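Local coordinates for N-acetylmuramoyl-L-alanine amidase AmiD (Escherichia coli, PDB 3D2Y), which is a zinc-dependent outer-membrane lipoprotein that hydrolyses the amide link between N-acetylmuramoyl residues and L-amino acids in cell-wall glycopeptides, at residues A[54-62]-A[99-107]; A[224-235]-A[240-251]. One frame throughout, in Å; residues are numbered along the deposited sequence. Where two conformers were deposited one is given.

Interaction 1 of 2, residues A[54-62]-A[99-107]; sequences SSHYLVPAV and TSIGIELEN
I101 meets two rings of 54-62 with one methyl: its CG2 lies in the plane of the Y57 ring, at the edge, 4.0 Å from Y57 CE2, and also touches H56 ND1. G102 N then donates to H56 ND1 at 3.0 Å, tilted 20° out of the imidazole plane. A chi1 of -59° sets the H56 ring beside its own backbone N, with ND1 turned to the N-H of G102, while H56 NE2 binds E80 O. G102 O takes Y57 N and, weakly, H56 N. Next, I103 packs CG1 against Y57 CD2 and CG2 against V59 CG2 on the face of the sheet covered by helix 124-141.

E104 turns to the other face. Its N gives a 2.8 Å bond to Y57 O, which S55 OG also grips, from the opposite face of the carbonyl; S55 OG in turn sits 3.3 Å from E104 CG. A bend at chi2 (-101°) leads the end of E104 away from 54-62, and the side chain packs on H35 and T37. E104 O receives V59 N at 2.8 Å. L105 returns to the first face, its CD2 running alongside V59 CG2 at 3.8 Å. Finally, E106 N bonds to V59 O, and the extended E106 side chain brings OE2 to A61 N (3.0 Å), which donates from above the carboxylate plane. This is a parallel strand pair in the mixed sheet of the amidase 2 (PGRP-like) fold, carrying the proton acceptor E104 next to the zinc ligand H35.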
loop_
_atom_site.group_PDB
_atom_site.type_symbol
_atom_site.label_atom_id
_atom_site.label_comp_id
_atom_site.label_asym_id
_atom_site.label_seq_id
_atom_site.Cartn_x
_atom_site.Cartn_y
_atom_site.Cartn_z
ATOM N N SER A 54 8.159 1.314 13.763
ATOM C CA SER A 54 6.856 0.948 14.317
ATOM C C SER A 54 5.771 0.876 13.228
ATOM O O SER A 54 5.995 1.243 12.065
ATOM C CB SER A 54 6.423 1.945 15.393
ATOM O OG SER A 54 6.175 3.231 14.800
ATOM N N SER A 55 4.595 0.393 13.598
ATOM C CA SER A 55 3.427 0.490 12.712
ATOM C C SER A 55 2.219 0.735 13.591
ATOM O O SER A 55 2.271 0.502 14.812
ATOM C CB SER A 55 3.238 -0.787 11.885
ATOM O OG SER A 55 3.042 -1.909 12.745
ATOM N N HIS A 56 1.118 1.178 12.988
ATOM C CA HIS A 56 -0.117 1.394 13.762
ATOM C C HIS A 56 -0.793 0.109 14.164
ATOM O O HIS A 56 -1.270 -0.003 15.286
ATOM C CB HIS A 56 -1.093 2.262 13.010
ATOM C CG HIS A 56 -0.546 3.602 12.659
ATOM N ND1 HIS A 56 0.138 3.862 11.482
ATOM C CD2 HIS A 56 -0.586 4.775 13.342
ATOM C CE1 HIS A 56 0.498 5.131 11.464
ATOM N NE2 HIS A 56 0.073 5.710 12.581
ATOM N N TYR A 57 -0.794 -0.877 13.259
ATOM C CA TYR A 57 -1.392 -2.171 13.553
ATOM C C TYR A 57 -0.452 -3.343 13.231
ATOM O O TYR A 57 0.408 -3.284 12.336
ATOM C CB TYR A 57 -2.720 -2.307 12.803
ATOM C CG TYR A 57 -3.716 -1.223 13.100
ATOM C CD1 TYR A 57 -4.571 -1.339 14.197
ATOM C CD2 TYR A 57 -3.813 -0.100 12.292
ATOM C CE1 TYR A 57 -5.501 -0.351 14.484
ATOM C CE2 TYR A 57 -4.742 0.921 12.571
ATOM C CZ TYR A 57 -5.575 0.765 13.683
ATOM O OH TYR A 57 -6.525 1.668 14.049
ATOM N N LEU A 58 -0.579 -4.374 14.040
ATOM C CA LEU A 58 0.091 -5.646 13.810
ATOM C C LEU A 58 -0.947 -6.792 13.846
ATOM O O LEU A 58 -1.602 -7.024 14.893
ATOM C CB LEU A 58 1.207 -5.868 14.854
ATOM C CG LEU A 58 1.968 -7.216 14.872
ATOM C CD1 LEU A 58 2.759 -7.494 13.564
ATOM C CD2 LEU A 58 2.931 -7.230 16.057
ATOM N N VAL A 59 -1.106 -7.480 12.706
ATOM C CA VAL A 59 -2.085 -8.562 12.571
ATOM C C VAL A 59 -1.356 -9.920 12.634
ATOM O O VAL A 59 -0.523 -10.186 11.776
ATOM C CB VAL A 59 -2.893 -8.481 11.243
ATOM C CG1 VAL A 59 -4.085 -9.493 11.308
ATOM C CG2 VAL A 59 -3.436 -7.006 11.022
ATOM N N PRO A 60 -1.664 -10.773 13.648
ATOM C CA PRO A 60 -1.010 -12.095 13.633
ATOM C C PRO A 60 -1.379 -12.895 12.362
ATOM O O PRO A 60 -2.367 -12.607 11.700
ATOM C CB PRO A 60 -1.584 -12.788 14.890
ATOM C CG PRO A 60 -2.125 -11.742 15.735
ATOM C CD PRO A 60 -2.595 -10.652 14.783
ATOM N N ALA A 61 -0.620 -13.931 12.079
ATOM C CA ALA A 61 -0.904 -14.823 10.949
ATOM C C ALA A 61 -2.272 -15.471 11.090
ATOM O O ALA A 61 -2.976 -15.637 10.105
ATOM C CB ALA A 61 0.153 -15.908 10.867
ATOM N N VAL A 62 -2.599 -15.909 12.308
ATOM C CA VAL A 62 -3.924 -16.411 12.622
ATOM C C VAL A 62 -4.261 -15.717 13.933
ATOM O O VAL A 62 -3.840 -16.163 15.005
ATOM C CB VAL A 62 -3.980 -17.954 12.707
ATOM C CG1 VAL A 62 -5.447 -18.417 13.013
ATOM C CG2 VAL A 62 -3.459 -18.560 11.353
ATOM N N THR A 99 1.589 11.004 6.320
ATOM C CA THR A 99 0.215 10.954 5.858
ATOM C C THR A 99 -0.384 9.549 5.749
ATOM O O THR A 99 -1.427 9.389 5.122
ATOM C CB THR A 99 0.063 11.703 4.479
ATOM O OG1 THR A 99 0.871 11.053 3.471
ATOM C CG2 THR A 99 0.505 13.207 4.622
ATOM N N SER A 100 0.245 8.541 6.344
ATOM C CA SER A 100 -0.278 7.201 6.173
ATOM C C SER A 100 -0.527 6.506 7.472
ATOM O O SER A 100 -0.008 6.901 8.532
ATOM C CB SER A 100 0.668 6.363 5.320
ATOM O OG SER A 100 1.865 6.016 6.042
ATOM N N ILE A 101 -1.366 5.487 7.376
ATOM C CA ILE A 101 -1.480 4.456 8.418
ATOM C C ILE A 101 -0.774 3.205 7.919
ATOM O O ILE A 101 -0.858 2.886 6.759
ATOM C CB ILE A 101 -2.962 4.217 8.733
ATOM C CG1 ILE A 101 -3.443 5.397 9.577
ATOM C CG2 ILE A 101 -3.148 2.915 9.502
ATOM C CD1 ILE A 101 -4.872 5.425 9.869
ATOM N N GLY A 102 -0.038 2.525 8.808
ATOM C CA GLY A 102 0.762 1.363 8.410
ATOM C C GLY A 102 0.189 0.163 9.121
ATOM O O GLY A 102 -0.046 0.204 10.326
ATOM N N ILE A 103 -0.127 -0.860 8.344
ATOM C CA ILE A 103 -0.551 -2.163 8.879
ATOM C C ILE A 103 0.498 -3.204 8.578
ATOM O O ILE A 103 0.815 -3.462 7.396
ATOM C CB ILE A 103 -1.926 -2.598 8.338
ATOM C CG1 ILE A 103 -2.985 -1.592 8.806
ATOM C CG2 ILE A 103 -2.290 -4.023 8.853
ATOM C CD1 ILE A 103 -4.302 -1.786 8.138
ATOM N N GLU A 104 0.987 -3.846 9.637
ATOM C CA GLU A 104 1.946 -4.951 9.508
ATOM C C GLU A 104 1.228 -6.295 9.713
ATOM O O GLU A 104 0.466 -6.478 10.678
ATOM C CB GLU A 104 3.065 -4.798 10.537
ATOM C CG GLU A 104 4.078 -3.688 10.205
ATOM C CD GLU A 104 5.337 -4.252 9.627
ATOM O OE1 GLU A 104 5.743 -5.331 10.071
ATOM O OE2 GLU A 104 5.962 -3.624 8.770
ATOM N N LEU A 105 1.500 -7.203 8.786
ATOM C CA LEU A 105 0.944 -8.557 8.701
ATOM C C LEU A 105 2.051 -9.567 8.992
ATOM O O LEU A 105 3.080 -9.609 8.306
ATOM C CB LEU A 105 0.350 -8.786 7.317
ATOM C CG LEU A 105 -0.649 -7.763 6.740
ATOM C CD1 LEU A 105 -1.153 -8.206 5.358
ATOM C CD2 LEU A 105 -1.828 -7.629 7.685
ATOM N N GLU A 106 1.832 -10.370 10.019
ATOM C CA GLU A 106 2.805 -11.400 10.370
ATOM C C GLU A 106 2.825 -12.388 9.213
ATOM O O GLU A 106 1.838 -13.075 8.955
ATOM C CB GLU A 106 2.460 -12.115 11.665
ATOM C CG GLU A 106 3.468 -13.236 12.027
ATOM C CD GLU A 106 2.945 -14.296 13.022
ATOM O OE1 GLU A 106 3.621 -15.327 13.152
ATOM O OE2 GLU A 106 1.900 -14.098 13.670
ATOM N N ASN A 107 3.947 -12.440 8.519
ATOM C CA ASN A 107 4.085 -13.323 7.363
ATOM C C ASN A 107 5.582 -13.393 7.102
ATOM O O ASN A 107 6.272 -12.400 7.309
ATOM C CB ASN A 107 3.288 -12.740 6.168
ATOM C CG ASN A 107 3.576 -13.481 4.851
ATOM O OD1 ASN A 107 4.591 -13.210 4.175
ATOM N ND2 ASN A 107 2.698 -14.437 4.488
#

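Interaction 2 of 2, residues A[224-235]-A[240-251]; sequences RRVIMAFQMHFR and NGEADAETQAIA
Segments 224-234 and 245-251, the end of one helix and the start of the next, run at 73° to each other with axes 11.0 Å apart at closest, and the chain between them comes back to put the CA of G241 4.0 Å from that of M228. The motif is a helix-loop-helix unit, its second helix N-capped by D244; the loop makes an Asx turn in which N240 OD1 accepts from E242 N.

Q231 spans the gap between helix and loop with its amide. OE1 takes G241 N at 2.9 Å, in the carbonyl plane and on a lone pair; NE2 points almost straight at T247 OG1 (3.0 Å, 174°), which lies in the amide plane, and also reaches E242 O. Both ends of the amide are thus used, which fixes its rotation. I227 presses CB and CG2 on the G241 peptide. F230, its CG anti to the backbone N (chi1 175°), slides past T247, with T247 CG2 in the ring plane 3.5 Å from F230 CD2; F230 CZ touches I250 CG2 and A251 CB. I250 also packs CG2 on F234 CB and CD1 on R235 CG, while L203 and L207 of helix 200-210 close in on I227 and F230.

R235, just past the helix, folds at chi2 and chi3, and its guanidinium lies with T247 OG1 over one face and the acids at its edge. NH1 and NH2 both hold D244 OD2 on its syn side, and NH2 also reaches E246 OE2 (2.9 Å), a salt-bridge network. H195 ND1 bonds to D244 OD2 as well. The other carboxylate oxygen, D244 OD1, accepts T247 N at 3.0 Å and T247 OG1 at 2.6 Å, from opposite faces of its plane.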
loop_
_atom_site.group_PDB
_atom_site.type_symbol
_atom_site.label_atom_id
_atom_site.label_comp_id
_atom_site.label_asym_id
_atom_site.label_seq_id
_atom_site.Cartn_x
_atom_site.Cartn_y
_atom_site.Cartn_z
ATOM N N ARG A 224 13.810 -1.926 -13.554
ATOM C CA ARG A 224 13.228 -3.253 -13.263
ATOM C C ARG A 224 12.530 -3.320 -11.890
ATOM O O ARG A 224 11.440 -3.859 -11.789
ATOM C CB ARG A 224 14.270 -4.379 -13.386
ATOM C CG ARG A 224 14.565 -4.818 -14.805
ATOM C CD ARG A 224 15.257 -6.195 -14.860
ATOM N NE ARG A 224 16.564 -6.200 -14.207
ATOM C CZ ARG A 224 17.703 -5.787 -14.769
ATOM N NH1 ARG A 224 17.730 -5.309 -16.010
ATOM N NH2 ARG A 224 18.831 -5.849 -14.073
ATOM N N ARG A 225 13.146 -2.773 -10.847
ATOM C CA ARG A 225 12.533 -2.787 -9.534
ATOM C C ARG A 225 11.201 -2.029 -9.544
ATOM O O ARG A 225 10.235 -2.468 -8.919
ATOM C CB ARG A 225 13.505 -2.251 -8.466
ATOM C CG ARG A 225 14.659 -3.214 -8.111
ATOM C CD ARG A 225 14.559 -3.864 -6.705
ATOM N NE ARG A 225 13.208 -3.818 -6.114
ATOM C CZ ARG A 225 12.873 -4.115 -4.853
ATOM N NH1 ARG A 225 13.778 -4.497 -3.953
ATOM N NH2 ARG A 225 11.596 -3.992 -4.494
ATOM N N VAL A 226 11.124 -0.917 -10.276
ATOM C CA VAL A 226 9.850 -0.166 -10.314
ATOM C C VAL A 226 8.768 -1.038 -10.979
ATOM O O VAL A 226 7.655 -1.156 -10.473
ATOM C CB VAL A 226 9.997 1.186 -11.007
ATOM C CG1 VAL A 226 8.644 1.878 -11.141
ATOM C CG2 VAL A 226 10.942 2.077 -10.213
ATOM N N ILE A 227 9.120 -1.681 -12.092
ATOM C CA ILE A 227 8.127 -2.377 -12.897
ATOM C C ILE A 227 7.724 -3.623 -12.124
ATOM O O ILE A 227 6.545 -3.983 -12.054
ATOM C CB ILE A 227 8.677 -2.716 -14.301
ATOM C CG1 ILE A 227 8.766 -1.434 -15.176
ATOM C CG2 ILE A 227 7.741 -3.685 -14.987
ATOM C CD1 ILE A 227 9.713 -1.496 -16.441
ATOM N N MET A 228 8.714 -4.239 -11.498
ATOM C CA MET A 228 8.501 -5.398 -10.644
ATOM C C MET A 228 7.528 -5.090 -9.483
ATOM O O MET A 228 6.591 -5.863 -9.227
ATOM C CB MET A 228 9.852 -5.882 -10.123
ATOM C CG MET A 228 9.832 -7.145 -9.295
ATOM S SD MET A 228 11.482 -7.552 -8.626
ATOM C CE MET A 228 12.632 -6.920 -9.860
ATOM N N ALA A 229 7.762 -3.976 -8.779
ATOM C CA ALA A 229 6.870 -3.530 -7.703
ATOM C C ALA A 229 5.387 -3.430 -8.189
ATOM O O ALA A 229 4.456 -3.895 -7.510
ATOM C CB ALA A 229 7.356 -2.199 -7.131
ATOM N N PHE A 230 5.205 -2.881 -9.377
ATOM C CA PHE A 230 3.883 -2.680 -9.962
ATOM C C PHE A 230 3.226 -4.050 -10.270
ATOM O O PHE A 230 2.016 -4.285 -9.991
ATOM C CB PHE A 230 4.013 -1.825 -11.231
ATOM C CG PHE A 230 2.731 -1.648 -11.978
ATOM C CD1 PHE A 230 1.714 -0.849 -11.462
ATOM C CD2 PHE A 230 2.544 -2.261 -13.244
ATOM C CE1 PHE A 230 0.510 -0.682 -12.161
ATOM C CE2 PHE A 230 1.340 -2.113 -13.953
ATOM C CZ PHE A 230 0.320 -1.318 -13.397
ATOM N N GLN A 231 4.047 -4.948 -10.819
ATOM C CA GLN A 231 3.581 -6.288 -11.204
ATOM C C GLN A 231 3.243 -7.126 -9.980
ATOM O O GLN A 231 2.240 -7.867 -9.985
ATOM C CB GLN A 231 4.604 -7.007 -12.087
ATOM C CG GLN A 231 4.775 -6.338 -13.474
ATOM C CD GLN A 231 5.990 -6.837 -14.247
ATOM O OE1 GLN A 231 7.010 -7.182 -13.661
ATOM N NE2 GLN A 231 5.902 -6.814 -15.575
ATOM N N MET A 232 4.078 -7.054 -8.948
ATOM C CA MET A 232 3.781 -7.748 -7.680
ATOM C C MET A 232 2.410 -7.389 -7.130
ATOM O O MET A 232 1.739 -8.251 -6.576
ATOM C CB MET A 232 4.855 -7.525 -6.606
ATOM C CG MET A 232 6.168 -8.218 -6.883
ATOM S SD MET A 232 7.264 -8.151 -5.462
ATOM C CE MET A 232 7.816 -6.462 -5.461
ATOM N N HIS A 233 1.975 -6.142 -7.351
ATOM C CA HIS A 233 0.665 -5.663 -6.900
ATOM C C HIS A 233 -0.448 -6.019 -7.932
ATOM O O HIS A 233 -1.518 -6.533 -7.562
ATOM C CB HIS A 233 0.778 -4.144 -6.634
ATOM C CG HIS A 233 -0.414 -3.519 -5.960
ATOM N ND1 HIS A 233 -0.309 -2.393 -5.161
ATOM C CD2 HIS A 233 -1.736 -3.820 -6.016
ATOM C CE1 HIS A 233 -1.516 -2.042 -4.745
ATOM N NE2 HIS A 233 -2.396 -2.883 -5.265
ATOM N N PHE A 234 -0.194 -5.762 -9.215
ATOM C CA PHE A 234 -1.252 -5.697 -10.211
ATOM C C PHE A 234 -1.151 -6.740 -11.318
ATOM O O PHE A 234 -2.107 -6.896 -12.085
ATOM C CB PHE A 234 -1.349 -4.290 -10.837
ATOM C CG PHE A 234 -1.756 -3.218 -9.885
ATOM C CD1 PHE A 234 -3.106 -3.082 -9.528
ATOM C CD2 PHE A 234 -0.813 -2.312 -9.376
ATOM C CE1 PHE A 234 -3.518 -2.090 -8.669
ATOM C CE2 PHE A 234 -1.238 -1.304 -8.479
ATOM C CZ PHE A 234 -2.603 -1.189 -8.152
ATOM N N ARG A 235 -0.039 -7.495 -11.376
ATOM C CA ARG A 235 0.118 -8.560 -12.391
ATOM C C ARG A 235 1.066 -9.627 -11.832
ATOM O O ARG A 235 2.168 -9.832 -12.338
ATOM C CB ARG A 235 0.623 -8.003 -13.733
ATOM C CG ARG A 235 0.185 -8.819 -14.980
ATOM C CD ARG A 235 0.992 -10.108 -15.203
ATOM N NE ARG A 235 2.414 -9.809 -15.364
ATOM C CZ ARG A 235 3.011 -9.552 -16.527
ATOM N NH1 ARG A 235 4.306 -9.282 -16.553
ATOM N NH2 ARG A 235 2.327 -9.582 -17.662
ATOM N N ASN A 240 8.865 -10.129 -13.223
ATOM C CA ASN A 240 10.286 -10.048 -13.568
ATOM C C ASN A 240 10.792 -8.648 -13.919
ATOM O O ASN A 240 11.991 -8.455 -14.093
ATOM C CB ASN A 240 10.657 -11.061 -14.680
ATOM C CG ASN A 240 10.061 -10.711 -16.028
ATOM O OD1 ASN A 240 9.216 -9.801 -16.146
ATOM N ND2 ASN A 240 10.527 -11.404 -17.076
ATOM N N GLY A 241 9.882 -7.677 -14.010
ATOM C CA GLY A 241 10.279 -6.289 -14.154
ATOM C C GLY A 241 10.556 -5.861 -15.573
ATOM O O GLY A 241 11.162 -4.815 -15.785
ATOM N N GLU A 242 10.137 -6.708 -16.525
ATOM C CA GLU A 242 10.171 -6.436 -17.982
ATOM C C GLU A 242 8.852 -5.864 -18.509
ATOM O O GLU A 242 7.752 -6.381 -18.238
ATOM C CB GLU A 242 10.525 -7.718 -18.747
ATOM C CG GLU A 242 11.896 -8.293 -18.388
ATOM C CD GLU A 242 13.076 -7.411 -18.811
ATOM O OE1 GLU A 242 14.185 -7.628 -18.281
ATOM O OE2 GLU A 242 12.917 -6.518 -19.680
ATOM N N ALA A 243 8.962 -4.803 -19.278
ATOM C CA ALA A 243 7.799 -4.123 -19.787
ATOM C C ALA A 243 7.129 -4.953 -20.861
ATOM O O ALA A 243 7.760 -5.289 -21.879
ATOM C CB ALA A 243 8.200 -2.772 -20.338
ATOM N N ASP A 244 5.863 -5.302 -20.639
ATOM C CA ASP A 244 5.096 -6.005 -21.683
ATOM C C ASP A 244 3.721 -5.374 -21.864
ATOM O O ASP A 244 3.375 -4.410 -21.172
ATOM C CB ASP A 244 5.019 -7.537 -21.426
ATOM C CG ASP A 244 4.328 -7.917 -20.107
ATOM O OD1 ASP A 244 3.656 -7.086 -19.458
ATOM O OD2 ASP A 244 4.449 -9.112 -19.714
ATOM N N ALA A 245 2.948 -5.915 -22.791
ATOM C CA ALA A 245 1.688 -5.308 -23.218
ATOM C C ALA A 245 0.638 -5.403 -22.118
ATOM O O ALA A 245 -0.137 -4.463 -21.934
ATOM C CB ALA A 245 1.182 -5.956 -24.496
ATOM N N GLU A 246 0.623 -6.518 -21.395
ATOM C CA GLU A 246 -0.341 -6.705 -20.299
ATOM C C GLU A 246 -0.105 -5.706 -19.154
ATOM O O GLU A 246 -1.059 -5.042 -18.658
ATOM C CB GLU A 246 -0.294 -8.140 -19.762
ATOM C CG GLU A 246 -1.257 -8.368 -18.591
ATOM C CD GLU A 246 -1.294 -9.812 -18.122
ATOM O OE1 GLU A 246 -2.319 -10.211 -17.544
ATOM O OE2 GLU A 246 -0.313 -10.540 -18.344
ATOM N N THR A 247 1.166 -5.592 -18.743
ATOM C CA THR A 247 1.586 -4.624 -17.737
ATOM C C THR A 247 1.193 -3.168 -18.116
ATOM O O THR A 247 0.591 -2.448 -17.298
ATOM C CB THR A 247 3.114 -4.699 -17.441
ATOM O OG1 THR A 247 3.459 -6.025 -17.050
ATOM C CG2 THR A 247 3.479 -3.801 -16.302
ATOM N N GLN A 248 1.530 -2.760 -19.341
ATOM C CA GLN A 248 1.136 -1.479 -19.861
ATOM C C GLN A 248 -0.396 -1.281 -19.854
ATOM O O GLN A 248 -0.874 -0.222 -19.446
ATOM C CB GLN A 248 1.681 -1.287 -21.281
ATOM C CG GLN A 248 1.240 0.016 -21.897
ATOM C CD GLN A 248 1.679 0.214 -23.335
ATOM O OE1 GLN A 248 1.581 -0.690 -24.169
ATOM N NE2 GLN A 248 2.136 1.432 -23.637
ATOM N N ALA A 249 -1.157 -2.275 -20.317
ATOM C CA ALA A 249 -2.625 -2.168 -20.400
ATOM C C ALA A 249 -3.257 -1.986 -19.022
ATOM O O ALA A 249 -4.218 -1.224 -18.857
ATOM C CB ALA A 249 -3.220 -3.376 -21.085
ATOM N N ILE A 250 -2.689 -2.665 -18.035
ATOM C CA ILE A 250 -3.146 -2.558 -16.646
ATOM C C ILE A 250 -2.927 -1.147 -16.129
ATOM O O ILE A 250 -3.858 -0.534 -15.561
ATOM C CB ILE A 250 -2.465 -3.643 -15.777
ATOM C CG1 ILE A 250 -3.059 -5.030 -16.152
ATOM C CG2 ILE A 250 -2.624 -3.346 -14.271
ATOM C CD1 ILE A 250 -2.278 -6.216 -15.548
ATOM N N ALA A 251 -1.715 -0.624 -16.366
ATOM C CA ALA A 251 -1.340 0.737 -15.995
ATOM C C ALA A 251 -2.278 1.731 -16.664
ATOM O O ALA A 251 -2.747 2.659 -16.009
ATOM C CB ALA A 251 0.114 1.026 -16.405
HETATM O O HOH W 1 7.186 -9.097 -17.770
#

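Overall arrangement
Interaction 1 comes first along the chain and closes before interaction 2 opens. Their centres lie about 25 Å apart on opposite sides of the chain's centre, with nearest atoms about 11 Å apart, so the two do not touch. Strands 57-59 and 100-105 belong to the central mixed sheet of the amidase domain, where 100-105 lies between 57-59 and 31-36, the strand that carries H35. Helices 220-234 and 245-258 belong instead to the helical C-terminal part, packed with helices 182-189 and 200-210. Helix 220-234 joins the two parts: R225 bonds to D160 and to the backbone O of K159, the transition-state stabiliser, and H233 to D153 of helix 151-154.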